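Local coordinates for protein xylulose kinase (Bifidobacterium adolescentis ATCC 15703, PDB 3I8B) that probably phosphorylates D-xylulose at the expense of ATP to give D-xylulose 5-phosphate, as a member of the FGGY family of carbohydrate kinases, at residues 301-314 against 415-427. Residues are numbered along the deposited sequence; the frame is centred on the assembly and turned at random.
Sequences AISENPTYDLTGAV and LELIRSLGASITR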
loop_
_atom_site.group_PDB
_atom_site.type_symbol
_atom_site.label_atom_id
_atom_site.label_comp_id
_atom_site.label_asym_id
_atom_site.label_seq_id
_atom_site.Cartn_x
_atom_site.Cartn_y
_atom_site.Cartn_z
ATOM N N ALA A 301 -8.527 5.237 -2.285
ATOM C CA ALA A 301 -9.138 6.221 -3.167
ATOM C C ALA A 301 -8.087 7.237 -3.573
ATOM O O ALA A 301 -7.136 7.499 -2.828
ATOM C CB ALA A 301 -10.312 6.921 -2.469
ATOM N N ILE A 302 -8.260 7.809 -4.756
ATOM C CA ILE A 302 -7.408 8.902 -5.179
ATOM C C ILE A 302 -8.064 10.224 -4.827
ATOM O O ILE A 302 -9.198 10.496 -5.230
ATOM C CB ILE A 302 -7.114 8.819 -6.664
ATOM C CG1 ILE A 302 -6.464 7.469 -6.949
ATOM C CG2 ILE A 302 -6.199 9.972 -7.105
ATOM C CD1 ILE A 302 -6.801 6.952 -8.269
ATOM N N SER A 303 -7.320 11.035 -4.077
ATOM C CA SER A 303 -7.800 12.289 -3.515
ATOM C C SER A 303 -7.009 13.465 -4.090
ATOM O O SER A 303 -5.775 13.445 -4.131
ATOM C CB SER A 303 -7.652 12.248 -1.987
ATOM O OG SER A 303 -7.940 13.501 -1.394
ATOM N N GLU A 304 -7.723 14.496 -4.533
ATOM C CA GLU A 304 -7.087 15.700 -5.054
ATOM C C GLU A 304 -6.180 16.353 -3.996
ATOM O O GLU A 304 -5.051 16.761 -4.290
ATOM C CB GLU A 304 -8.159 16.688 -5.543
ATOM C CG GLU A 304 -7.611 17.986 -6.085
ATOM C CD GLU A 304 -6.934 17.810 -7.433
ATOM O OE1 GLU A 304 -7.164 16.773 -8.089
ATOM O OE2 GLU A 304 -6.170 18.705 -7.839
ATOM N N ASN A 305 -6.682 16.431 -2.764
ATOM C CA ASN A 305 -5.999 17.136 -1.680
ATOM C C ASN A 305 -5.519 16.169 -0.599
ATOM O O ASN A 305 -5.997 15.037 -0.539
ATOM C CB ASN A 305 -6.934 18.185 -1.076
ATOM C CG ASN A 305 -7.361 19.239 -2.094
ATOM O OD1 ASN A 305 -8.551 19.472 -2.302
ATOM N ND2 ASN A 305 -6.389 19.861 -2.740
ATOM N N PRO A 306 -4.567 16.608 0.252
ATOM C CA PRO A 306 -4.119 15.754 1.365
ATOM C C PRO A 306 -5.312 15.330 2.209
ATOM O O PRO A 306 -6.300 16.064 2.248
ATOM C CB PRO A 306 -3.217 16.682 2.187
ATOM C CG PRO A 306 -2.715 17.701 1.193
ATOM C CD PRO A 306 -3.804 17.869 0.164
ATOM N N THR A 307 -5.220 14.174 2.857
ATOM C CA THR A 307 -6.303 13.645 3.688
ATOM C C THR A 307 -5.783 13.310 5.085
ATOM O O THR A 307 -4.689 12.755 5.235
ATOM C CB THR A 307 -6.940 12.378 3.063
ATOM O OG1 THR A 307 -5.924 11.399 2.833
ATOM C CG2 THR A 307 -7.625 12.710 1.736
ATOM N N TYR A 308 -6.575 13.648 6.103
ATOM C CA TYR A 308 -6.130 13.549 7.492
ATOM C C TYR A 308 -7.172 12.885 8.399
ATOM O O TYR A 308 -8.050 13.552 8.927
ATOM C CB TYR A 308 -5.791 14.946 8.027
ATOM C CG TYR A 308 -4.626 15.614 7.333
ATOM C CD1 TYR A 308 -3.323 15.271 7.652
ATOM C CD2 TYR A 308 -4.830 16.598 6.367
ATOM C CE1 TYR A 308 -2.251 15.865 7.020
ATOM C CE2 TYR A 308 -3.759 17.209 5.729
ATOM C CZ TYR A 308 -2.472 16.839 6.065
ATOM O OH TYR A 308 -1.397 17.431 5.454
ATOM N N ASP A 309 -7.079 11.573 8.570
ATOM C CA ASP A 309 -7.927 10.880 9.534
ATOM C C ASP A 309 -7.305 10.962 10.938
ATOM O O ASP A 309 -6.479 10.132 11.299
ATOM C CB ASP A 309 -8.136 9.422 9.117
ATOM C CG ASP A 309 -8.875 8.611 10.174
ATOM O OD1 ASP A 309 -9.419 9.222 11.125
ATOM O OD2 ASP A 309 -8.903 7.366 10.053
ATOM N N LEU A 310 -7.702 11.972 11.714
ATOM C CA LEU A 310 -7.118 12.237 13.034
ATOM C C LEU A 310 -7.234 11.040 13.965
ATOM O O LEU A 310 -6.562 10.950 14.999
ATOM C CB LEU A 310 -7.772 13.469 13.676
ATOM C CG LEU A 310 -7.679 14.741 12.833
ATOM C CD1 LEU A 310 -8.237 15.950 13.587
ATOM C CD2 LEU A 310 -6.236 14.983 12.384
ATOM N N THR A 311 -8.095 10.122 13.567
ATOM C CA THR A 311 -8.339 8.868 14.257
ATOM C C THR A 311 -7.192 7.863 14.085
ATOM O O THR A 311 -6.968 7.005 14.940
ATOM C CB THR A 311 -9.634 8.271 13.689
ATOM O OG1 THR A 311 -10.698 8.440 14.629
ATOM C CG2 THR A 311 -9.460 6.830 13.315
ATOM N N GLY A 312 -6.480 7.959 12.963
ATOM C CA GLY A 312 -5.357 7.080 12.695
ATOM C C GLY A 312 -5.756 5.732 12.122
ATOM O O GLY A 312 -4.989 4.767 12.202
ATOM N N ALA A 313 -6.957 5.653 11.553
ATOM C CA ALA A 313 -7.387 4.449 10.854
ATOM C C ALA A 313 -6.933 4.511 9.391
ATOM O O ALA A 313 -6.222 3.633 8.895
ATOM C CB ALA A 313 -8.902 4.294 10.925
ATOM N N VAL A 314 -7.371 5.551 8.703
ATOM C CA VAL A 314 -7.020 5.713 7.305
ATOM C C VAL A 314 -5.627 6.314 7.185
ATOM O O VAL A 314 -5.348 7.376 7.737
ATOM C CB VAL A 314 -8.052 6.585 6.554
ATOM C CG1 VAL A 314 -7.848 6.460 5.053
ATOM C CG2 VAL A 314 -9.465 6.167 6.924
ATOM N N LEU A 415 -15.605 3.648 2.762
ATOM C CA LEU A 415 -15.875 4.680 1.762
ATOM C C LEU A 415 -16.389 5.966 2.428
ATOM O O LEU A 415 -15.976 7.074 2.076
ATOM C CB LEU A 415 -16.872 4.165 0.722
ATOM C CG LEU A 415 -16.344 3.364 -0.475
ATOM C CD1 LEU A 415 -15.251 2.382 -0.086
ATOM C CD2 LEU A 415 -17.500 2.655 -1.196
ATOM N N GLU A 416 -17.273 5.815 3.414
ATOM C CA GLU A 416 -17.842 6.967 4.104
ATOM C C GLU A 416 -16.799 7.701 4.939
ATOM O O GLU A 416 -16.819 8.924 5.037
ATOM C CB GLU A 416 -19.001 6.528 4.994
ATOM C CG GLU A 416 -20.165 5.975 4.202
ATOM C CD GLU A 416 -20.655 6.959 3.167
ATOM O OE1 GLU A 416 -20.470 8.174 3.383
ATOM O OE2 GLU A 416 -21.216 6.523 2.141
ATOM N N LEU A 417 -15.895 6.945 5.553
ATOM C CA LEU A 417 -14.818 7.556 6.315
ATOM C C LEU A 417 -13.876 8.341 5.393
ATOM O O LEU A 417 -13.488 9.477 5.696
ATOM C CB LEU A 417 -14.053 6.485 7.065
ATOM C CG LEU A 417 -12.924 6.939 7.979
ATOM C CD1 LEU A 417 -13.436 7.889 9.040
ATOM C CD2 LEU A 417 -12.285 5.722 8.618
ATOM N N ILE A 418 -13.505 7.742 4.264
ATOM C CA ILE A 418 -12.646 8.443 3.305
ATOM C C ILE A 418 -13.330 9.709 2.796
ATOM O O ILE A 418 -12.729 10.777 2.779
ATOM C CB ILE A 418 -12.203 7.530 2.144
ATOM C CG1 ILE A 418 -11.225 6.477 2.677
ATOM C CG2 ILE A 418 -11.576 8.369 1.009
ATOM C CD1 ILE A 418 -10.863 5.361 1.703
ATOM N N ARG A 419 -14.600 9.597 2.423
ATOM C CA ARG A 419 -15.392 10.768 2.062
ATOM C C ARG A 419 -15.361 11.847 3.138
ATOM O O ARG A 419 -15.276 13.038 2.832
ATOM C CB ARG A 419 -16.843 10.376 1.763
ATOM C CG ARG A 419 -17.023 9.528 0.535
ATOM C CD ARG A 419 -18.502 9.276 0.265
ATOM N NE ARG A 419 -18.729 8.719 -1.062
ATOM C CZ ARG A 419 -19.314 7.551 -1.299
ATOM N NH1 ARG A 419 -19.748 6.798 -0.296
ATOM N NH2 ARG A 419 -19.472 7.137 -2.547
ATOM N N SER A 420 -15.409 11.426 4.403
ATOM C CA SER A 420 -15.429 12.358 5.524
ATOM C C SER A 420 -14.113 13.128 5.649
ATOM O O SER A 420 -14.070 14.195 6.266
ATOM C CB SER A 420 -15.742 11.629 6.837
ATOM O OG SER A 420 -14.559 11.106 7.420
ATOM N N LEU A 421 -13.051 12.593 5.054
ATOM C CA LEU A 421 -11.757 13.282 5.019
ATOM C C LEU A 421 -11.692 14.316 3.884
ATOM O O LEU A 421 -10.645 14.914 3.635
ATOM C CB LEU A 421 -10.609 12.275 4.869
ATOM C CG LEU A 421 -10.578 11.120 5.872
ATOM C CD1 LEU A 421 -9.406 10.187 5.587
ATOM C CD2 LEU A 421 -10.531 11.626 7.317
ATOM N N GLY A 422 -12.813 14.528 3.202
ATOM C CA GLY A 422 -12.866 15.487 2.116
ATOM C C GLY A 422 -12.598 14.939 0.723
ATOM O O GLY A 422 -12.597 15.699 -0.236
ATOM N N ALA A 423 -12.374 13.630 0.605
ATOM C CA ALA A 423 -12.131 13.001 -0.700
ATOM C C ALA A 423 -13.401 12.417 -1.335
ATOM O O ALA A 423 -13.904 11.391 -0.885
ATOM C CB ALA A 423 -11.072 11.910 -0.568
ATOM N N SER A 424 -13.912 13.062 -2.381
ATOM C CA SER A 424 -15.058 12.527 -3.114
ATOM C C SER A 424 -14.754 11.138 -3.653
ATOM O O SER A 424 -13.635 10.859 -4.080
ATOM C CB SER A 424 -15.428 13.429 -4.302
ATOM O OG SER A 424 -15.926 14.687 -3.878
ATOM N N ILE A 425 -15.765 10.278 -3.656
ATOM C CA ILE A 425 -15.657 8.989 -4.320
ATOM C C ILE A 425 -16.844 8.815 -5.263
ATOM O O ILE A 425 -17.987 8.731 -4.812
ATOM C CB ILE A 425 -15.630 7.837 -3.307
ATOM C CG1 ILE A 425 -14.318 7.854 -2.520
ATOM C CG2 ILE A 425 -15.792 6.501 -4.021
ATOM C CD1 ILE A 425 -14.247 6.795 -1.446
ATOM N N THR A 426 -16.566 8.750 -6.568
ATOM C CA THR A 426 -17.623 8.772 -7.582
ATOM C C THR A 426 -17.656 7.525 -8.474
ATOM O O THR A 426 -18.537 7.372 -9.316
ATOM C CB THR A 426 -17.532 10.047 -8.453
ATOM O OG1 THR A 426 -16.211 10.175 -8.999
ATOM C CG2 THR A 426 -17.857 11.281 -7.620
ATOM N N ARG A 427 -16.695 6.634 -8.279
ATOM C CA ARG A 427 -16.668 5.364 -8.987
ATOM C C ARG A 427 -15.908 4.337 -8.156
ATOM O O ARG A 427 -14.888 4.662 -7.541
ATOM C CB ARG A 427 -15.999 5.531 -10.353
ATOM C CG ARG A 427 -15.985 4.275 -11.214
ATOM C CD ARG A 427 -15.424 4.598 -12.599
ATOM N NE ARG A 427 -13.979 4.802 -12.555
ATOM C CZ ARG A 427 -13.096 4.056 -13.212
ATOM N NH1 ARG A 427 -13.511 3.069 -14.000
ATOM N NH2 ARG A 427 -11.797 4.314 -13.102
HETATM O O HOH W 1 -11.245 11.838 -3.833
HETATM O O HOH W 2 -9.542 16.069 -1.690
HETATM O O HOH W 3 -9.156 15.840 1.253
HETATM O O HOH W 4 -8.676 15.529 5.466
#
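The Asp309 carboxylate places OD2 4.0 Å from Leu417 CD2. Val314 N reaches OD2 on its anti side, close to the carboxylate plane, in a nearly straight bond of 2.7 Å (175°), while Ala313 N donates to the same oxygen from well above that plane. Two bonds on one oxygen thus fix the group's rotation; chi1 of 173° sets CG beside the carbonyl carbon, aiming OD2 at these N-H groups just beyond the type I turn Asp309–Gly312. At the edge of the Arg419 guanidinium, in plane, NH2 donates to Ile425 O (166°). Leu421 CD1 touches both Asp309 CB (3.8 Å) and Val314 CB (4.0 Å), and Thr307 CB meets Leu421 CB. Val314 and Leu417 lie alongside each other, pointing opposite ways, with Val314 CG2 a tight 3.3 Å from Leu417 CD2. In the FGGY C-terminal domain, these contacts seat the connection between strands 297-301 and 315-318 against the C-terminal end of helix 396-420 and the turn leading to strand 427-431. Ala301 CB rests on Ile418 CG2 and Ile425 CD1, and Ala423 CB covers Ser303 OG (3.6 Å), a hydroxyl bonded to Asn305 O. Water links the backbones: one molecule donates to Ile302 O and Ser424 O, and two others bridge Leu421 O to Pro306 O and Tyr308 N.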